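Local structure of folylpolyglutamate synthase/dihydrofolate synthase (1O5Z) at residues L41-Y52 and E134-A145. The protein probably adds glutamate to dihydropteroate and to tetrahydrofolyl-polyglutamates, using ATP and magnesium, in folate biosynthesis. Numbering follows the deposited sequence.
Sequences LLSKLGNPHLEY and EVVTAMAFLYFA
In the Mur-ligase-type ATP-binding domain, helix 36-44 ends in a Schellman motif at Gly46, and the link that follows, into strand 53-58, runs along helix 132-146 toward its C-terminal end. Leu41, Leu42 and Leu45 gather round Ala138. Leu41 CD2 is pressed tightly on Ala138 CB at 3.4 Å. Leu42 meets Phe141 at about a right angle, and Leu42 CD1 lies 3.8 Å from Phe141 CD1. His49 sets CB over one face of the Phe141 ring, 3.5 Å from its centroid, a CH-pi contact. The His49 chi1 of 60° leads the imidazole away from the helix while CB stays over the phenyl. The imidazole thus turns just an edge to Phe141, in a tilted edge-to-face pair with planes at 55°. His49 NE2 donates to Asn47 OD1 at 3.3 Å, nearly in the imidazole plane, which helps fix the ring's rotation. Pro48 CB rests on Ala145 CB at 3.6 Å. Tyr52 OH donates to Phe141 O at 2.8 Å, in the carbonyl plane on a lone pair. That oxygen also accepts the helical bond from Ala145 N. Tyr52 CZ lies 3.5 Å from Phe144 CB. A phenylalanine in place of Tyr52 would probably leave Phe141 O with only the helical donor, and the link would lose its one hydrogen bond to the helix. Phe141 and Phe144 continue onto Leu154 of strand 151-155. The contact is thus mainly apolar and buried, with one side-chain hydrogen bond tying the link to the helix backbone.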
loop_
_atom_site.group_PDB
_atom_site.type_symbol
_atom_site.label_atom_id
_atom_site.label_comp_id
_atom_site.label_asym_id
_atom_site.label_seq_id
_atom_site.Cartn_x
_atom_site.Cartn_y
_atom_site.Cartn_z
ATOM N N LEU A 41 11.103 -16.970 14.883
ATOM C CA LEU A 41 11.647 -15.644 15.196
ATOM C C LEU A 41 10.833 -14.947 16.281
ATOM O O LEU A 41 11.372 -14.551 17.309
ATOM C CB LEU A 41 11.687 -14.771 13.940
ATOM C CG LEU A 41 12.162 -13.322 14.001
ATOM C CD1 LEU A 41 13.501 -13.229 14.709
ATOM C CD2 LEU A 41 12.250 -12.731 12.607
ATOM N N LEU A 42 9.530 -14.854 16.073
ATOM C CA LEU A 42 8.662 -14.236 17.041
ATOM C C LEU A 42 8.687 -14.917 18.423
ATOM O O LEU A 42 8.676 -14.247 19.459
ATOM C CB LEU A 42 7.233 -14.170 16.481
ATOM C CG LEU A 42 7.016 -13.144 15.359
ATOM C CD1 LEU A 42 5.639 -13.292 14.732
ATOM C CD2 LEU A 42 7.139 -11.772 15.928
ATOM N N SER A 43 8.725 -16.245 18.434
ATOM C CA SER A 43 8.823 -16.983 19.663
ATOM C C SER A 43 10.062 -16.595 20.453
ATOM O O SER A 43 10.000 -16.451 21.640
ATOM C CB SER A 43 8.929 -18.460 19.371
ATOM O OG SER A 43 8.971 -19.188 20.573
ATOM N N LYS A 44 11.190 -16.475 19.776
ATOM C CA LYS A 44 12.440 -16.124 20.413
ATOM C C LYS A 44 12.408 -14.655 20.881
ATOM O O LYS A 44 13.139 -14.308 21.780
ATOM C CB LYS A 44 13.611 -16.375 19.441
ATOM C CG LYS A 44 13.833 -17.866 19.117
ATOM C CD LYS A 44 15.336 -18.196 18.950
ATOM C CE LYS A 44 15.645 -19.673 19.056
ATOM N NZ LYS A 44 16.028 -20.216 20.435
ATOM N N LEU A 45 11.542 -13.822 20.289
ATOM C CA LEU A 45 11.354 -12.444 20.719
ATOM C C LEU A 45 10.264 -12.281 21.767
ATOM O O LEU A 45 9.932 -11.168 22.147
ATOM C CB LEU A 45 11.022 -11.539 19.511
ATOM C CG LEU A 45 12.123 -11.475 18.438
ATOM C CD1 LEU A 45 11.610 -10.803 17.170
ATOM C CD2 LEU A 45 13.403 -10.799 18.925
ATOM N N GLY A 46 9.690 -13.378 22.244
ATOM C CA GLY A 46 8.635 -13.325 23.269
ATOM C C GLY A 46 7.215 -13.202 22.729
ATOM O O GLY A 46 6.303 -12.833 23.453
ATOM N N ASN A 47 7.027 -13.538 21.458
ATOM C CA ASN A 47 5.721 -13.508 20.842
ATOM C C ASN A 47 5.081 -12.128 21.021
ATOM O O ASN A 47 3.973 -11.995 21.559
ATOM C CB ASN A 47 4.826 -14.644 21.398
ATOM C CG ASN A 47 5.305 -16.032 20.987
ATOM O OD1 ASN A 47 5.606 -16.274 19.852
ATOM N ND2 ASN A 47 5.382 -16.924 21.920
ATOM N N PRO A 48 5.781 -11.101 20.535
ATOM C CA PRO A 48 5.314 -9.721 20.684
ATOM C C PRO A 48 4.000 -9.464 19.947
ATOM O O PRO A 48 3.222 -8.581 20.331
ATOM C CB PRO A 48 6.459 -8.906 20.087
ATOM C CG PRO A 48 7.170 -9.888 19.106
ATOM C CD PRO A 48 7.056 -11.178 19.800
ATOM N N HIS A 49 3.760 -10.261 18.916
ATOM C CA HIS A 49 2.528 -10.207 18.128
ATOM C C HIS A 49 1.250 -10.557 18.890
ATOM O O HIS A 49 0.157 -10.214 18.468
ATOM C CB HIS A 49 2.689 -11.088 16.887
ATOM C CG HIS A 49 2.966 -12.522 17.201
ATOM N ND1 HIS A 49 2.111 -13.540 16.831
ATOM C CD2 HIS A 49 3.979 -13.099 17.889
ATOM C CE1 HIS A 49 2.587 -14.678 17.297
ATOM N NE2 HIS A 49 3.716 -14.435 17.945
ATOM N N LEU A 50 1.394 -11.187 20.057
ATOM C CA LEU A 50 0.269 -11.626 20.873
ATOM C C LEU A 50 -0.054 -10.651 21.999
ATOM O O LEU A 50 -0.862 -10.914 22.886
ATOM C CB LEU A 50 0.633 -12.980 21.490
ATOM C CG LEU A 50 1.008 -14.066 20.495
ATOM C CD1 LEU A 50 1.437 -15.351 21.262
ATOM C CD2 LEU A 50 -0.175 -14.266 19.585
ATOM N N GLU A 51 0.555 -9.495 21.917
ATOM C CA GLU A 51 0.592 -8.543 23.007
ATOM C C GLU A 51 -0.460 -7.462 22.828
ATOM O O GLU A 51 -0.503 -6.569 23.635
ATOM C CB GLU A 51 1.973 -7.891 23.001
ATOM C CG GLU A 51 2.570 -7.679 24.332
ATOM C CD GLU A 51 3.287 -8.910 24.772
ATOM O OE1 GLU A 51 4.429 -9.096 24.250
ATOM O OE2 GLU A 51 2.708 -9.669 25.599
ATOM N N TYR A 52 -1.265 -7.516 21.757
ATOM C CA TYR A 52 -2.232 -6.473 21.438
ATOM C C TYR A 52 -3.234 -7.039 20.443
ATOM O O TYR A 52 -2.972 -8.007 19.782
ATOM C CB TYR A 52 -1.541 -5.220 20.838
ATOM C CG TYR A 52 -0.346 -5.567 19.934
ATOM C CD1 TYR A 52 -0.535 -6.026 18.614
ATOM C CD2 TYR A 52 0.947 -5.509 20.417
ATOM C CE1 TYR A 52 0.553 -6.421 17.835
ATOM C CE2 TYR A 52 2.037 -5.866 19.625
ATOM C CZ TYR A 52 1.822 -6.349 18.371
ATOM O OH TYR A 52 2.864 -6.662 17.599
ATOM N N GLU A 134 10.083 -11.439 6.577
ATOM C CA GLU A 134 9.959 -12.016 7.888
ATOM C C GLU A 134 10.611 -11.140 8.923
ATOM O O GLU A 134 10.024 -10.859 9.961
ATOM C CB GLU A 134 10.546 -13.426 7.896
ATOM C CG GLU A 134 9.597 -14.353 7.110
ATOM C CD GLU A 134 10.145 -15.718 6.828
ATOM O OE1 GLU A 134 11.354 -16.002 7.118
ATOM O OE2 GLU A 134 9.339 -16.490 6.274
ATOM N N VAL A 135 11.827 -10.683 8.643
ATOM C CA VAL A 135 12.531 -9.852 9.626
ATOM C C VAL A 135 11.781 -8.520 9.876
ATOM O O VAL A 135 11.564 -8.113 11.001
ATOM C CB VAL A 135 13.960 -9.588 9.186
ATOM C CG1 VAL A 135 14.628 -8.588 10.154
ATOM C CG2 VAL A 135 14.727 -10.861 9.218
ATOM N N VAL A 136 11.378 -7.863 8.791
ATOM C CA VAL A 136 10.719 -6.572 8.899
ATOM C C VAL A 136 9.390 -6.720 9.661
ATOM O O VAL A 136 9.015 -5.892 10.500
ATOM C CB VAL A 136 10.499 -5.942 7.512
ATOM C CG1 VAL A 136 9.750 -4.593 7.652
ATOM C CG2 VAL A 136 11.791 -5.747 6.846
ATOM N N THR A 137 8.673 -7.783 9.359
ATOM C CA THR A 137 7.408 -8.027 10.020
ATOM C C THR A 137 7.606 -8.222 11.502
ATOM O O THR A 137 6.849 -7.710 12.303
ATOM C CB THR A 137 6.708 -9.257 9.394
ATOM O OG1 THR A 137 6.463 -8.999 8.006
ATOM C CG2 THR A 137 5.337 -9.470 10.018
ATOM N N ALA A 138 8.616 -8.993 11.866
ATOM C CA ALA A 138 8.908 -9.237 13.267
ATOM C C ALA A 138 9.349 -7.938 13.955
ATOM O O ALA A 138 9.044 -7.701 15.151
ATOM C CB ALA A 138 9.963 -10.323 13.383
ATOM N N MET A 139 10.104 -7.123 13.210
ATOM C CA MET A 139 10.459 -5.802 13.678
ATOM C C MET A 139 9.226 -4.977 14.003
ATOM O O MET A 139 9.153 -4.361 15.035
ATOM C CB MET A 139 11.227 -5.063 12.618
ATOM C CG MET A 139 12.671 -5.502 12.440
ATOM S SD MET A 139 13.552 -4.423 11.225
ATOM C CE MET A 139 12.843 -2.789 11.668
ATOM N N ALA A 140 8.248 -4.951 13.097
ATOM C CA ALA A 140 7.020 -4.244 13.367
ATOM C C ALA A 140 6.342 -4.794 14.592
ATOM O O ALA A 140 5.987 -4.050 15.467
ATOM C CB ALA A 140 6.123 -4.325 12.190
ATOM N N PHE A 141 6.179 -6.111 14.667
ATOM C CA PHE A 141 5.508 -6.730 15.818
ATOM C C PHE A 141 6.172 -6.384 17.127
ATOM O O PHE A 141 5.514 -6.110 18.118
ATOM C CB PHE A 141 5.464 -8.241 15.702
ATOM C CG PHE A 141 4.415 -8.760 14.775
ATOM C CD1 PHE A 141 4.728 -9.751 13.859
ATOM C CD2 PHE A 141 3.092 -8.328 14.863
ATOM C CE1 PHE A 141 3.745 -10.267 12.958
ATOM C CE2 PHE A 141 2.121 -8.858 14.010
ATOM C CZ PHE A 141 2.458 -9.843 13.055
ATOM N N LEU A 142 7.489 -6.424 17.125
ATOM C CA LEU A 142 8.268 -6.107 18.322
ATOM C C LEU A 142 8.095 -4.625 18.690
ATOM O O LEU A 142 7.900 -4.262 19.835
ATOM C CB LEU A 142 9.750 -6.410 18.033
ATOM C CG LEU A 142 10.685 -6.302 19.218
ATOM C CD1 LEU A 142 10.127 -7.070 20.362
ATOM C CD2 LEU A 142 12.115 -6.756 18.878
ATOM N N TYR A 143 8.157 -3.768 17.679
ATOM C CA TYR A 143 8.022 -2.344 17.883
ATOM C C TYR A 143 6.647 -2.018 18.504
ATOM O O TYR A 143 6.561 -1.287 19.461
ATOM C CB TYR A 143 8.205 -1.660 16.544
ATOM C CG TYR A 143 7.975 -0.194 16.528
ATOM C CD1 TYR A 143 8.918 0.674 17.030
ATOM C CD2 TYR A 143 6.845 0.345 15.907
ATOM C CE1 TYR A 143 8.740 2.024 16.970
ATOM C CE2 TYR A 143 6.658 1.693 15.832
ATOM C CZ TYR A 143 7.620 2.535 16.347
ATOM O OH TYR A 143 7.461 3.886 16.288
ATOM N N PHE A 144 5.591 -2.590 17.939
ATOM C CA PHE A 144 4.270 -2.421 18.459
ATOM C C PHE A 144 4.187 -2.853 19.883
ATOM O O PHE A 144 3.489 -2.219 20.648
ATOM C CB PHE A 144 3.250 -3.202 17.624
ATOM C CG PHE A 144 3.217 -2.811 16.192
ATOM C CD1 PHE A 144 3.557 -1.520 15.779
ATOM C CD2 PHE A 144 2.825 -3.725 15.232
ATOM C CE1 PHE A 144 3.534 -1.155 14.434
ATOM C CE2 PHE A 144 2.786 -3.367 13.888
ATOM C CZ PHE A 144 3.145 -2.052 13.494
ATOM N N ALA A 145 4.849 -3.944 20.231
ATOM C CA ALA A 145 4.933 -4.379 21.624
ATOM C C ALA A 145 5.738 -3.379 22.495
ATOM O O ALA A 145 5.281 -2.964 23.567
ATOM C CB ALA A 145 5.564 -5.788 21.716
#